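Long-range contacts in CBS domain protein (Bacillus anthracis, PDB 3LQN), which is of unknown function but contains a tandem pair of CBS domains, a regulatory module that in many relatives binds adenine nucleotides: residues T66-L70 / Q91-Q95; L54-L60 / V122-F128. All blocks are in the same frame, centred on the assembly; numbering follows the deposited sequence.

Interaction 1: residues T66-L70 / Q91-Q95. With SO4 (sulfate ion), chain B; FMT (formic acid), chain H.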
loop_
_atom_site.group_PDB
_atom_site.type_symbol
_atom_site.label_atom_id
_atom_site.label_comp_id
_atom_site.label_asym_id
_atom_site.label_seq_id
_atom_site.Cartn_x
_atom_site.Cartn_y
_atom_site.Cartn_z
ATOM N N THR A 66 -6.458 -0.223 -6.766
ATOM C CA THR A 66 -7.548 0.655 -6.432
ATOM C C THR A 66 -7.169 2.102 -6.730
ATOM O O THR A 66 -8.015 2.902 -7.143
ATOM C CB THR A 66 -7.936 0.488 -4.949
ATOM O OG1 THR A 66 -8.245 -0.894 -4.718
ATOM C CG2 THR A 66 -9.138 1.355 -4.599
ATOM N N ALA A 67 -5.899 2.444 -6.478
ATOM C CA ALA A 67 -5.398 3.739 -6.892
ATOM C C ALA A 67 -5.607 3.989 -8.423
ATOM O O ALA A 67 -6.017 5.105 -8.806
ATOM C CB ALA A 67 -3.931 3.938 -6.459
ATOM N N MET A 68 -5.303 3.026 -9.288
ATOM C CA MET A 68 -5.378 3.219 -10.739
ATOM C C MET A 68 -6.849 3.437 -11.138
ATOM O O MET A 68 -7.178 4.305 -11.937
ATOM C CB MET A 68 -4.851 2.023 -11.538
ATOM C CG MET A 68 -3.361 1.860 -11.451
ATOM S SD MET A 68 -2.911 0.314 -12.228
ATOM C CE MET A 68 -1.532 -0.136 -11.198
ATOM N N ILE A 69 -7.699 2.669 -10.488
ATOM C CA ILE A 69 -9.132 2.815 -10.744
ATOM C C ILE A 69 -9.685 4.171 -10.355
ATOM O O ILE A 69 -10.366 4.833 -11.175
ATOM C CB ILE A 69 -9.919 1.687 -10.076
ATOM C CG1 ILE A 69 -9.512 0.347 -10.748
ATOM C CG2 ILE A 69 -11.452 1.939 -10.293
ATOM C CD1 ILE A 69 -10.265 -0.916 -10.099
ATOM N N LEU A 70 -9.415 4.583 -9.117
ATOM C CA LEU A 70 -9.919 5.884 -8.638
ATOM C C LEU A 70 -9.270 7.063 -9.435
ATOM O O LEU A 70 -9.946 8.008 -9.796
ATOM C CB LEU A 70 -9.659 6.038 -7.143
ATOM C CG LEU A 70 -10.371 4.943 -6.324
ATOM C CD1 LEU A 70 -9.962 5.104 -4.830
ATOM C CD2 LEU A 70 -11.904 5.040 -6.530
ATOM N N GLN A 91 -8.321 -0.017 -19.618
ATOM C CA GLN A 91 -8.157 1.451 -19.719
ATOM C C GLN A 91 -7.314 2.039 -18.591
ATOM O O GLN A 91 -6.872 3.183 -18.709
ATOM C CB GLN A 91 -9.501 2.158 -19.733
ATOM C CG GLN A 91 -10.346 1.884 -20.949
ATOM C CD GLN A 91 -11.709 2.417 -20.753
ATOM O OE1 GLN A 91 -12.537 1.775 -20.126
ATOM N NE2 GLN A 91 -11.984 3.620 -21.301
ATOM N N VAL A 92 -7.085 1.309 -17.509
ATOM C CA VAL A 92 -6.363 1.888 -16.368
ATOM C C VAL A 92 -5.201 1.016 -15.870
ATOM O O VAL A 92 -4.447 1.442 -15.019
ATOM C CB VAL A 92 -7.300 2.253 -15.144
ATOM C CG1 VAL A 92 -8.386 3.310 -15.531
ATOM C CG2 VAL A 92 -7.915 0.960 -14.526
ATOM N N MET A 93 -5.121 -0.227 -16.317
ATOM C CA MET A 93 -4.049 -1.093 -15.815
ATOM C C MET A 93 -2.640 -0.563 -16.202
ATOM O O MET A 93 -2.464 0.214 -17.135
ATOM C CB MET A 93 -4.213 -2.519 -16.362
ATOM C CG MET A 93 -3.993 -2.600 -17.810
ATOM S SD MET A 93 -4.161 -4.367 -18.332
ATOM C CE MET A 93 -3.969 -4.220 -20.089
ATOM N N LYS A 94 -1.644 -1.070 -15.498
ATOM C CA LYS A 94 -0.229 -0.696 -15.692
ATOM C C LYS A 94 0.400 -1.918 -16.355
ATOM O O LYS A 94 0.288 -3.026 -15.843
ATOM C CB LYS A 94 0.351 -0.454 -14.322
ATOM C CG LYS A 94 1.831 0.028 -14.239
ATOM C CD LYS A 94 2.179 0.366 -12.787
ATOM C CE LYS A 94 3.464 1.177 -12.653
ATOM N NZ LYS A 94 3.346 2.155 -11.531
ATOM N N GLN A 95 1.015 -1.724 -17.516
ATOM C CA GLN A 95 1.632 -2.825 -18.261
ATOM C C GLN A 95 3.115 -2.915 -17.924
ATOM O O GLN A 95 3.685 -3.986 -17.975
ATOM C CB GLN A 95 1.497 -2.613 -19.761
ATOM C CG GLN A 95 0.077 -2.442 -20.271
ATOM C CD GLN A 95 -0.199 -3.333 -21.460
ATOM O OE1 GLN A 95 0.504 -4.309 -21.680
ATOM N NE2 GLN A 95 -1.241 -3.019 -22.212
HETATM S S SO4 B . 1.729 1.663 -18.527
HETATM O O1 SO4 B . 1.957 2.911 -19.257
HETATM O O2 SO4 B . 2.976 0.935 -18.366
HETATM O O3 SO4 B . 1.198 1.990 -17.200
HETATM O O4 SO4 B . 0.754 0.839 -19.254
HETATM C C FMT H . -8.101 -2.335 -0.881
HETATM O O1 FMT H . -8.319 -3.490 -0.530
HETATM O O2 FMT H . -8.912 -1.672 -1.516
#
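This is a small, mostly apolar contact near the surface, in which one side of helix 66-72 receives the irregular loop that leads toward strand 99-101. It buries 213 Å² in all, and no hydrogen bond crosses it. Met68 does most of the work. Its CA lies 5.9 Å from the CA of Val92, the nearest CA pair across the two segments, and Met68 CB lies 4.4 Å from Val92 CB. With chi1 m and chi2 t, the Met68 side chain runs out along the loop: SD comes within 3.4 Å of Val92 O and 4.0 Å of Met93 CA, and Met68 CE meets Lys94 CB at 3.7 Å. The next residue, Ile69, whose CA-to-CB bond points sideways, adds CG1 against Val92 CG2 at 4.1 Å and is otherwise buried against Leu43 and Ile64. Residues 91-95 belong by sequence to the second CBS domain, yet they pack on the helix that follows strand 60-65 of the first, and Lys94 is hydrogen-bonded through its backbone to Leu63 of that strand. Conversely, short strand 22-23 pairs with strand 128-133 of the second repeat, consistent with the intertwined, pseudo-twofold tandem CBS pair. Beyond Met68 the Lys94 side chain leads away from the helix, while a sulfate, probably from the crystallisation liquor, accepts a hydrogen bond from Gln95 N to O4 at 3.1 Å and another from Asp96 N. On helix 66-72, Thr66 and, one turn on, Leu70 pack against Leu70 and Thr66 of the second subunit, so this same helix also takes part in the dimer interface.

Interaction 2: residues L54-L60 / V122-F128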
loop_
_atom_site.group_PDB
_atom_site.type_symbol
_atom_site.label_atom_id
_atom_site.label_comp_id
_atom_site.label_asym_id
_atom_site.label_seq_id
_atom_site.Cartn_x
_atom_site.Cartn_y
_atom_site.Cartn_z
ATOM N N LEU A 54 -4.710 -11.022 -15.926
ATOM C CA LEU A 54 -4.236 -12.244 -16.571
ATOM C C LEU A 54 -5.013 -12.466 -17.861
ATOM O O LEU A 54 -6.114 -11.960 -18.005
ATOM C CB LEU A 54 -4.468 -13.480 -15.676
ATOM C CG LEU A 54 -3.772 -13.403 -14.287
ATOM C CD1 LEU A 54 -4.080 -14.756 -13.574
ATOM C CD2 LEU A 54 -2.258 -13.140 -14.399
ATOM N N ASP A 55 -4.420 -13.203 -18.773
ATOM C CA ASP A 55 -5.154 -13.670 -19.964
ATOM C C ASP A 55 -5.772 -15.026 -19.719
ATOM O O ASP A 55 -5.657 -15.591 -18.604
ATOM C CB ASP A 55 -4.288 -13.605 -21.250
ATOM C CG ASP A 55 -3.091 -14.497 -21.229
ATOM O OD1 ASP A 55 -3.074 -15.577 -20.588
ATOM O OD2 ASP A 55 -2.133 -14.146 -21.929
ATOM N N PRO A 56 -6.437 -15.589 -20.756
ATOM C CA PRO A 56 -7.075 -16.886 -20.476
ATOM C C PRO A 56 -6.094 -18.037 -20.260
ATOM O O PRO A 56 -6.494 -19.103 -19.798
ATOM C CB PRO A 56 -7.921 -17.129 -21.745
ATOM C CG PRO A 56 -8.288 -15.781 -22.205
ATOM C CD PRO A 56 -7.080 -14.889 -21.884
ATOM N N MET A 57 -4.817 -17.847 -20.578
ATOM C CA MET A 57 -3.836 -18.857 -20.296
ATOM C C MET A 57 -3.109 -18.636 -18.962
ATOM O O MET A 57 -2.101 -19.277 -18.683
ATOM C CB MET A 57 -2.895 -18.933 -21.460
ATOM C CG MET A 57 -3.763 -18.976 -22.744
ATOM S SD MET A 57 -2.698 -18.782 -24.098
ATOM C CE MET A 57 -1.521 -20.062 -23.738
ATOM N N TYR A 58 -3.661 -17.711 -18.195
ATOM C CA TYR A 58 -3.131 -17.379 -16.890
ATOM C C TYR A 58 -1.707 -16.799 -17.035
ATOM O O TYR A 58 -0.836 -16.983 -16.174
ATOM C CB TYR A 58 -3.216 -18.630 -15.995
ATOM C CG TYR A 58 -4.613 -18.901 -15.431
ATOM C CD1 TYR A 58 -4.981 -18.383 -14.196
ATOM C CD2 TYR A 58 -5.545 -19.690 -16.114
ATOM C CE1 TYR A 58 -6.222 -18.622 -13.662
ATOM C CE2 TYR A 58 -6.793 -19.945 -15.573
ATOM C CZ TYR A 58 -7.120 -19.402 -14.343
ATOM O OH TYR A 58 -8.343 -19.634 -13.770
ATOM N N LYS A 59 -1.496 -16.063 -18.129
ATOM C CA LYS A 59 -0.281 -15.286 -18.330
ATOM C C LYS A 59 -0.506 -13.858 -17.881
ATOM O O LYS A 59 -1.597 -13.319 -17.992
ATOM C CB LYS A 59 0.199 -15.377 -19.790
ATOM C CG LYS A 59 0.793 -16.766 -20.037
ATOM C CD LYS A 59 1.177 -17.052 -21.477
ATOM C CE LYS A 59 1.744 -18.460 -21.546
ATOM N NZ LYS A 59 2.845 -18.534 -22.551
ATOM N N LEU A 60 0.544 -13.248 -17.356
ATOM C CA LEU A 60 0.501 -11.921 -16.777
ATOM C C LEU A 60 0.539 -10.834 -17.851
ATOM O O LEU A 60 1.444 -10.823 -18.693
ATOM C CB LEU A 60 1.709 -11.792 -15.812
ATOM C CG LEU A 60 1.754 -10.456 -15.109
ATOM C CD1 LEU A 60 0.482 -10.274 -14.169
ATOM C CD2 LEU A 60 3.104 -10.316 -14.354
ATOM N N VAL A 122 6.634 -14.780 -12.179
ATOM C CA VAL A 122 6.171 -15.577 -13.303
ATOM C C VAL A 122 7.159 -16.730 -13.502
ATOM O O VAL A 122 8.283 -16.684 -12.993
ATOM C CB VAL A 122 6.103 -14.745 -14.573
ATOM C CG1 VAL A 122 5.052 -13.591 -14.412
ATOM C CG2 VAL A 122 7.464 -14.198 -14.900
ATOM N N ASN A 123 6.719 -17.776 -14.180
ATOM C CA ASN A 123 7.657 -18.847 -14.539
ATOM C C ASN A 123 8.294 -18.570 -15.878
ATOM O O ASN A 123 8.050 -17.524 -16.479
ATOM C CB ASN A 123 7.076 -20.268 -14.394
ATOM C CG ASN A 123 6.095 -20.653 -15.503
ATOM O OD1 ASN A 123 5.844 -19.892 -16.435
ATOM N ND2 ASN A 123 5.533 -21.854 -15.390
ATOM N N GLU A 124 9.150 -19.484 -16.312
ATOM C CA GLU A 124 9.810 -19.385 -17.604
ATOM C C GLU A 124 8.857 -18.838 -18.677
ATOM O O GLU A 124 9.191 -17.885 -19.383
ATOM C CB GLU A 124 10.373 -20.766 -18.002
ATOM C CG GLU A 124 9.388 -21.934 -17.765
ATOM C CD GLU A 124 10.006 -23.331 -17.901
ATOM O OE1 GLU A 124 11.105 -23.460 -18.481
ATOM O OE2 GLU A 124 9.378 -24.303 -17.427
ATOM N N ASP A 125 7.665 -19.429 -18.764
ATOM C CA ASP A 125 6.705 -19.165 -19.848
ATOM C C ASP A 125 5.727 -18.023 -19.581
ATOM O O ASP A 125 4.694 -17.917 -20.261
ATOM C CB ASP A 125 5.859 -20.416 -20.134
ATOM C CG ASP A 125 6.698 -21.644 -20.467
ATOM O OD1 ASP A 125 7.612 -21.541 -21.312
ATOM O OD2 ASP A 125 6.421 -22.720 -19.889
ATOM N N GLY A 126 6.012 -17.191 -18.585
ATOM C CA GLY A 126 5.166 -16.037 -18.331
ATOM C C GLY A 126 3.848 -16.317 -17.625
ATOM O O GLY A 126 3.020 -15.407 -17.465
ATOM N N TYR A 127 3.659 -17.559 -17.182
ATOM C CA TYR A 127 2.487 -17.860 -16.388
ATOM C C TYR A 127 2.671 -17.121 -15.082
ATOM O O TYR A 127 3.777 -17.111 -14.525
ATOM C CB TYR A 127 2.324 -19.371 -16.108
ATOM C CG TYR A 127 1.994 -20.177 -17.374
ATOM C CD1 TYR A 127 0.706 -20.187 -17.917
ATOM C CD2 TYR A 127 2.983 -20.901 -18.027
ATOM C CE1 TYR A 127 0.423 -20.909 -19.106
ATOM C CE2 TYR A 127 2.710 -21.613 -19.197
ATOM C CZ TYR A 127 1.436 -21.610 -19.722
ATOM O OH TYR A 127 1.206 -22.339 -20.873
ATOM N N PHE A 128 1.584 -16.591 -14.551
ATOM C CA PHE A 128 1.598 -15.946 -13.236
ATOM C C PHE A 128 1.716 -17.022 -12.137
ATOM O O PHE A 128 0.967 -17.982 -12.142
ATOM C CB PHE A 128 0.282 -15.162 -13.098
ATOM C CG PHE A 128 0.074 -14.577 -11.750
ATOM C CD1 PHE A 128 0.958 -13.629 -11.241
ATOM C CD2 PHE A 128 -0.954 -15.025 -10.951
ATOM C CE1 PHE A 128 0.763 -13.076 -9.965
ATOM C CE2 PHE A 128 -1.129 -14.502 -9.671
ATOM C CZ PHE A 128 -0.276 -13.532 -9.186
#
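Two beta-hairpin turns meet here, one from each CBS domain. Val122, at the end of its strand, sets CG1 against Leu60 CD2 at 3.8 Å. Asn123 opens a type I turn to Gly126, and its OD1 accepts from Tyr127 N at 3.3 Å, much as Asp55 OD1 accepts from Lys59 N at 3.0 Å in the opposing type I turn. Asp125 O takes a hydrogen bond from Lys59 NZ at 3.0 Å. Gly126, at positive phi, offers its O to Leu60 N at 3.3 Å. Tyr127 and Lys59 form a single antiparallel bridge as a non-hydrogen-bonded pair, consistent with the approximate twofold symmetry that relates the domains of a CBS pair. Lys59 lies over the Tyr127 ring, with CE 3.9 Å from the centroid (CH-pi) and NZ at 4.8 Å (cation-pi). Phe128 N completes the bridge by donating to Tyr58 O at 2.9 Å, and Phe128 CB packs on Leu54 CD2 at 3.5 Å.

In the fold
Both interactions join the first CBS domain to sequence of the second, and both lie toward the surface, their centres about 20 Å apart. Strand 60-65 links them: its leading turn takes part in interaction 2, and helix 66-72 at its far end takes part in interaction 1. The chemistry differs with place. Interaction 1 sets a helix against an irregular loop through sulfur and aliphatic contacts, on a helix that also packs against the second subunit. Interaction 2 pairs two similar turns through backbone hydrogen bonds, a lysine over an aromatic ring and a few apolar contacts, buries 409 Å², and is untouched by the second subunit.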